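Putative NADP oxidoreductase BF3122 (PDB 3D1L) is a putative NADP-dependent oxidoreductase that probably binds its dinucleotide in a Rossmann-type domain, its substrate and reaction being unestablished. Local coordinates at residues Ser79-Leu84 and Met107-Gly112. Residues are numbered along the deposited sequence; the frame is centred on the assembly and turned at random.
Sequences SAFAEL and MNVWEG
F81 presents the edge of its ring to one face of the W110 indole, an offset edge-to-face pair. Two measurements define it: the phenyl centroid lies 5.5 Å from that of the indole six-membered ring, and the planes are inclined at 62°. CE1 of F81 stands 3.9 Å above the indole plane, displaced toward the rim. The closest approach is F81 CZ to W110 CZ2, at 3.9 Å; W110 CH2 is 4.0 Å from F81 CE1, so the outer benzo carbons of the indole do the touching. V109 supplies the third side chain. Its CG2 reaches F81 CE1 at 4.2 Å and lies on the same side of the indole as the phenyl edge, likewise offset toward the rim, so a methyl and an aromatic edge share that face.

The backbones stay well apart, with F81 CA 9.2 Å from V109 CA, and the side chains bridge the gap. The CB of F81 is directed at the 107-112 segment. In W110, chi1 of -60° sets CG anti to the carbonyl carbon and beside the backbone N, and from there the indole extends until its benzo edge reaches the phenyl. The 3-10 turn of 107-110 places V109 and W110 next to each other, and its W110 N to M107 O bond measures 3.2 Å.

Farther out, L85 and V89 of helix 78-89 and M98 of strand 97-100 also pack on W110, whose ring meets that of H100. The contact thus joins helix 78-89 to the loop between strands 97-100 and 117-122 of the Rossmann-type domain. Across the two segments the chemistry is wholly apolar and aromatic, and 111 Å² is buried; this implies cohesion mainly by dispersion and exclusion of water, probably with a modest electrostatic term from the C-H of F81 CE1, which points toward the indole pi cloud.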
loop_
_atom_site.group_PDB
_atom_site.type_symbol
_atom_site.label_atom_id
_atom_site.label_comp_id
_atom_site.label_asym_id
_atom_site.label_seq_id
_atom_site.Cartn_x
_atom_site.Cartn_y
_atom_site.Cartn_z
ATOM N N SER B 79 16.904 18.176 16.810
ATOM C CA SER B 79 18.186 18.064 17.536
ATOM C C SER B 79 19.412 18.644 16.808
ATOM O O SER B 79 20.421 18.997 17.440
ATOM C CB SER B 79 18.436 16.606 17.936
ATOM N N ALA B 80 19.327 18.741 15.483
ATOM C CA ALA B 80 20.386 19.367 14.695
ATOM C C ALA B 80 20.122 20.871 14.427
ATOM O O ALA B 80 21.058 21.641 14.204
ATOM C CB ALA B 80 20.598 18.597 13.391
ATOM N N PHE B 81 18.854 21.279 14.484
ATOM C CA PHE B 81 18.464 22.674 14.273
ATOM C C PHE B 81 19.205 23.632 15.203
ATOM O O PHE B 81 20.067 24.343 14.736
ATOM C CB PHE B 81 16.944 22.866 14.391
ATOM C CG PHE B 81 16.320 23.528 13.183
ATOM C CD1 PHE B 81 16.414 24.906 12.995
ATOM C CD2 PHE B 81 15.646 22.757 12.219
ATOM C CE1 PHE B 81 15.853 25.514 11.862
ATOM C CE2 PHE B 81 15.072 23.350 11.080
ATOM C CZ PHE B 81 15.179 24.733 10.901
ATOM N N ALA B 82 18.884 23.646 16.503
ATOM C CA ALA B 82 19.506 24.576 17.471
ATOM C C ALA B 82 21.002 24.563 17.372
ATOM O O ALA B 82 21.638 25.595 17.161
ATOM C CB ALA B 82 19.123 24.219 18.884
ATOM N N GLU B 83 21.531 23.360 17.570
ATOM C CA GLU B 83 22.937 23.040 17.457
ATOM C C GLU B 83 23.565 23.777 16.285
ATOM O O GLU B 83 24.673 24.312 16.394
ATOM C CB GLU B 83 23.087 21.522 17.268
ATOM C CG GLU B 83 24.533 21.053 17.083
ATOM C CD GLU B 83 24.684 19.556 16.800
ATOM O OE1 GLU B 83 23.831 18.750 17.246
ATOM O OE2 GLU B 83 25.683 19.191 16.136
ATOM N N LEU B 84 22.828 23.823 15.175
ATOM C CA LEU B 84 23.403 24.201 13.891
ATOM C C LEU B 84 22.845 25.485 13.290
ATOM O O LEU B 84 23.303 25.930 12.240
ATOM C CB LEU B 84 23.270 23.029 12.903
ATOM C CG LEU B 84 23.755 21.621 13.323
ATOM C CD1 LEU B 84 23.543 20.637 12.173
ATOM C CD2 LEU B 84 25.214 21.579 13.817
HETATM N N MSE B 107 7.173 28.439 11.462
HETATM C CA MSE B 107 8.072 29.346 10.741
HETATM C C MSE B 107 8.901 30.209 11.683
HETATM O O MSE B 107 10.019 30.593 11.340
HETATM C CB MSE B 107 7.289 30.260 9.808
HETATM C CG MSE B 107 8.155 31.144 8.942
HETATM SE SE MSE B 107 7.113 32.265 7.747
HETATM C CE MSE B 107 6.338 33.496 9.015
ATOM N N ASN B 108 8.359 30.489 12.869
ATOM C CA ASN B 108 8.977 31.437 13.817
ATOM C C ASN B 108 10.332 31.006 14.371
ATOM O O ASN B 108 11.009 31.805 15.003
ATOM C CB ASN B 108 8.015 31.828 14.965
ATOM C CG ASN B 108 7.662 30.646 15.887
ATOM O OD1 ASN B 108 8.404 29.665 15.986
ATOM N ND2 ASN B 108 6.521 30.745 16.562
ATOM N N VAL B 109 10.739 29.760 14.129
ATOM C CA VAL B 109 12.102 29.362 14.479
ATOM C C VAL B 109 13.111 30.391 13.987
ATOM O O VAL B 109 14.011 30.785 14.723
ATOM C CB VAL B 109 12.479 27.941 13.976
ATOM C CG1 VAL B 109 11.647 26.974 14.651
ATOM C CG2 VAL B 109 12.319 27.781 12.448
ATOM N N TRP B 110 12.934 30.849 12.752
ATOM C CA TRP B 110 13.866 31.782 12.132
ATOM C C TRP B 110 13.832 33.216 12.637
ATOM O O TRP B 110 14.777 33.963 12.389
ATOM C CB TRP B 110 13.602 31.838 10.640
ATOM C CG TRP B 110 13.764 30.543 9.936
ATOM C CD1 TRP B 110 12.780 29.790 9.348
ATOM C CD2 TRP B 110 14.991 29.852 9.710
ATOM N NE1 TRP B 110 13.327 28.669 8.771
ATOM C CE2 TRP B 110 14.683 28.683 8.975
ATOM C CE3 TRP B 110 16.329 30.111 10.050
ATOM C CZ2 TRP B 110 15.662 27.769 8.580
ATOM C CZ3 TRP B 110 17.301 29.188 9.658
ATOM C CH2 TRP B 110 16.957 28.034 8.932
ATOM N N GLU B 111 12.732 33.623 13.274
ATOM C CA GLU B 111 12.522 35.041 13.539
ATOM C C GLU B 111 13.501 35.587 14.576
ATOM O O GLU B 111 13.742 34.964 15.616
ATOM C CB GLU B 111 11.058 35.352 13.878
ATOM C CG GLU B 111 10.669 35.369 15.353
ATOM C CD GLU B 111 9.311 36.021 15.574
ATOM O OE1 GLU B 111 9.207 37.238 15.328
ATOM O OE2 GLU B 111 8.351 35.326 15.993
ATOM N N GLY B 112 14.085 36.742 14.266
ATOM C CA GLY B 112 15.151 37.296 15.091
ATOM C C GLY B 112 16.526 36.811 14.652
ATOM O O GLY B 112 17.535 37.448 14.963
#